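PDB 5IYS: phytoene synthase from Enterococcus hirae, which probably catalyses the magnesium-dependent head-to-head condensation of isoprenoid diphosphates, and binds farnesyl thiodiphosphate, an analogue of farnesyl diphosphate, in its mainly helical fold. Local coordinates for residues T191-A196 / L209-E214. Sequence-based numbering, arbitrary orientation.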
loop_
_atom_site.group_PDB
_atom_site.type_symbol
_atom_site.label_atom_id
_atom_site.label_comp_id
_atom_site.label_asym_id
_atom_site.label_seq_id
_atom_site.Cartn_x
_atom_site.Cartn_y
_atom_site.Cartn_z
ATOM N N THR A 191 14.497 -20.998 -6.620
ATOM C CA THR A 191 15.170 -21.969 -7.483
ATOM C C THR A 191 16.128 -21.324 -8.499
ATOM O O THR A 191 17.285 -21.739 -8.605
ATOM C CB THR A 191 14.146 -22.887 -8.175
ATOM O OG1 THR A 191 13.373 -23.572 -7.180
ATOM C CG2 THR A 191 14.834 -23.893 -9.076
ATOM N N ARG A 192 15.685 -20.266 -9.177
ATOM C CA ARG A 192 16.483 -19.602 -10.214
ATOM C C ARG A 192 17.800 -19.060 -9.646
ATOM O O ARG A 192 18.860 -19.191 -10.276
ATOM C CB ARG A 192 15.654 -18.504 -10.910
ATOM C CG ARG A 192 16.450 -17.381 -11.582
ATOM C CD ARG A 192 15.536 -16.355 -12.258
ATOM N NE ARG A 192 16.288 -15.283 -12.917
ATOM C CZ ARG A 192 15.782 -14.095 -13.235
ATOM N NH1 ARG A 192 14.511 -13.810 -12.970
ATOM N NH2 ARG A 192 16.561 -13.175 -13.789
ATOM N N PHE A 193 17.745 -18.523 -8.426
ATOM C CA PHE A 193 18.900 -17.848 -7.844
ATOM C C PHE A 193 19.648 -18.739 -6.852
ATOM O O PHE A 193 20.644 -18.319 -6.272
ATOM C CB PHE A 193 18.505 -16.505 -7.207
ATOM C CG PHE A 193 18.078 -15.462 -8.208
ATOM C CD1 PHE A 193 19.022 -14.759 -8.946
ATOM C CD2 PHE A 193 16.731 -15.266 -8.490
ATOM C CE1 PHE A 193 18.634 -13.830 -9.922
ATOM C CE2 PHE A 193 16.336 -14.362 -9.461
ATOM C CZ PHE A 193 17.273 -13.618 -10.154
ATOM N N GLY A 194 19.147 -19.950 -6.638
ATOM C CA GLY A 194 19.760 -20.881 -5.693
ATOM C C GLY A 194 19.722 -20.408 -4.251
ATOM O O GLY A 194 20.727 -20.459 -3.543
ATOM N N VAL A 195 18.561 -19.915 -3.825
ATOM C CA VAL A 195 18.336 -19.555 -2.430
ATOM C C VAL A 195 17.678 -20.705 -1.686
ATOM O O VAL A 195 16.687 -21.258 -2.142
ATOM C CB VAL A 195 17.416 -18.310 -2.298
ATOM C CG1 VAL A 195 17.185 -17.984 -0.820
ATOM C CG2 VAL A 195 18.060 -17.127 -3.011
ATOM N N ALA A 196 18.204 -21.018 -0.509
ATOM C CA ALA A 196 17.588 -22.010 0.364
ATOM C C ALA A 196 16.865 -21.242 1.447
ATOM O O ALA A 196 17.303 -20.149 1.825
ATOM C CB ALA A 196 18.657 -22.911 0.984
ATOM N N LEU A 209 20.927 -14.794 -2.259
ATOM C CA LEU A 209 19.734 -14.021 -1.866
ATOM C C LEU A 209 19.833 -12.549 -2.268
ATOM O O LEU A 209 18.815 -11.897 -2.564
ATOM C CB LEU A 209 19.417 -14.202 -0.377
ATOM C CG LEU A 209 18.183 -13.505 0.212
ATOM C CD1 LEU A 209 16.859 -13.990 -0.425
ATOM C CD2 LEU A 209 18.157 -13.719 1.716
ATOM N N VAL A 210 21.053 -12.028 -2.355
ATOM C CA VAL A 210 21.228 -10.665 -2.846
ATOM C C VAL A 210 20.840 -10.577 -4.320
ATOM O O VAL A 210 20.102 -9.680 -4.729
ATOM C CB VAL A 210 22.646 -10.116 -2.592
ATOM C CG1 VAL A 210 22.803 -8.739 -3.253
ATOM C CG2 VAL A 210 22.902 -9.996 -1.080
ATOM N N ALA A 211 21.237 -11.591 -5.087
ATOM C CA ALA A 211 20.867 -11.689 -6.493
ATOM C C ALA A 211 19.354 -11.633 -6.661
ATOM O O ALA A 211 18.850 -10.878 -7.496
ATOM C CB ALA A 211 21.421 -12.970 -7.077
ATOM N N LEU A 212 18.654 -12.490 -5.919
ATOM C CA LEU A 212 17.206 -12.579 -5.973
ATOM C C LEU A 212 16.553 -11.264 -5.538
ATOM O O LEU A 212 15.735 -10.715 -6.272
ATOM C CB LEU A 212 16.717 -13.720 -5.079
ATOM C CG LEU A 212 15.227 -14.084 -5.098
ATOM C CD1 LEU A 212 14.980 -15.433 -4.394
ATOM C CD2 LEU A 212 14.370 -12.986 -4.479
ATOM N N TRP A 213 16.960 -10.762 -4.374
ATOM C CA TRP A 213 16.545 -9.464 -3.865
ATOM C C TRP A 213 16.644 -8.393 -4.953
ATOM O O TRP A 213 15.662 -7.709 -5.277
ATOM C CB TRP A 213 17.373 -9.083 -2.638
ATOM C CG TRP A 213 16.768 -7.970 -1.814
ATOM C CD1 TRP A 213 16.038 -8.108 -0.658
ATOM C CD2 TRP A 213 16.865 -6.560 -2.059
ATOM N NE1 TRP A 213 15.629 -6.875 -0.208
ATOM C CE2 TRP A 213 16.159 -5.907 -1.022
ATOM C CE3 TRP A 213 17.496 -5.784 -3.039
ATOM C CZ2 TRP A 213 16.078 -4.511 -0.927
ATOM C CZ3 TRP A 213 17.365 -4.404 -2.985
ATOM C CH2 TRP A 213 16.658 -3.776 -1.934
ATOM N N GLU A 214 17.819 -8.275 -5.542
ATOM C CA GLU A 214 18.043 -7.270 -6.568
ATOM C C GLU A 214 17.223 -7.493 -7.825
ATOM O O GLU A 214 16.768 -6.526 -8.433
ATOM C CB GLU A 214 19.524 -7.097 -6.882
ATOM C CG GLU A 214 20.281 -6.366 -5.777
ATOM C CD GLU A 214 19.957 -4.876 -5.692
ATOM O OE1 GLU A 214 19.163 -4.344 -6.497
ATOM O OE2 GLU A 214 20.458 -4.219 -4.768
#
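Phe193 lays its ring against the backbone of helix 207-227 at Leu212, a CH-pi contact in which Leu212 CA stands 3.8 Å from the ring centroid and 16° off the ring normal; Ala211 O lies over the same face. Its CG is anti to the carbonyl carbon (chi1 -68°), beside the backbone N, and the CB of the same residue points toward the partner helix. The ring reaches across a residue step: Phe193 CD1 meets Ala211 CB at 3.5 Å, while Phe193 CD2 lies 3.7 Å from Leu212 CB. On the opposite face, toward the rim, sits CG of the preceding Arg192, so aliphatic carbon borders the ring from both sides. Gly194 then takes positive phi (64°) and closes helix 187-193 in a Schellman motif, with its N bonded to Thr191 O. That turn brings the chain to Val195, whose two methyls divide the work. Val195 CG2, beside the backbone N, packs 3.7 Å from Leu209 CA and also 3.8 Å from Leu212 CD1; Val195 CG1 meets Leu209 CD1 at 4.0 Å. Leu212 thus serves both partners, offering CA and CB to the ring and a methyl to the valine, and it also touches Asp189 and Met190 of helix 187-193. Phe193 further contacts Ser215, one turn on from Ala211. No hydrogen bond joins the two segments: the end of a short helix and the residues just after it are packed on a long helix of this all-helical fold through van der Waals and CH-pi contact, an association consistent with burial of apolar surface, 265 Å² in all.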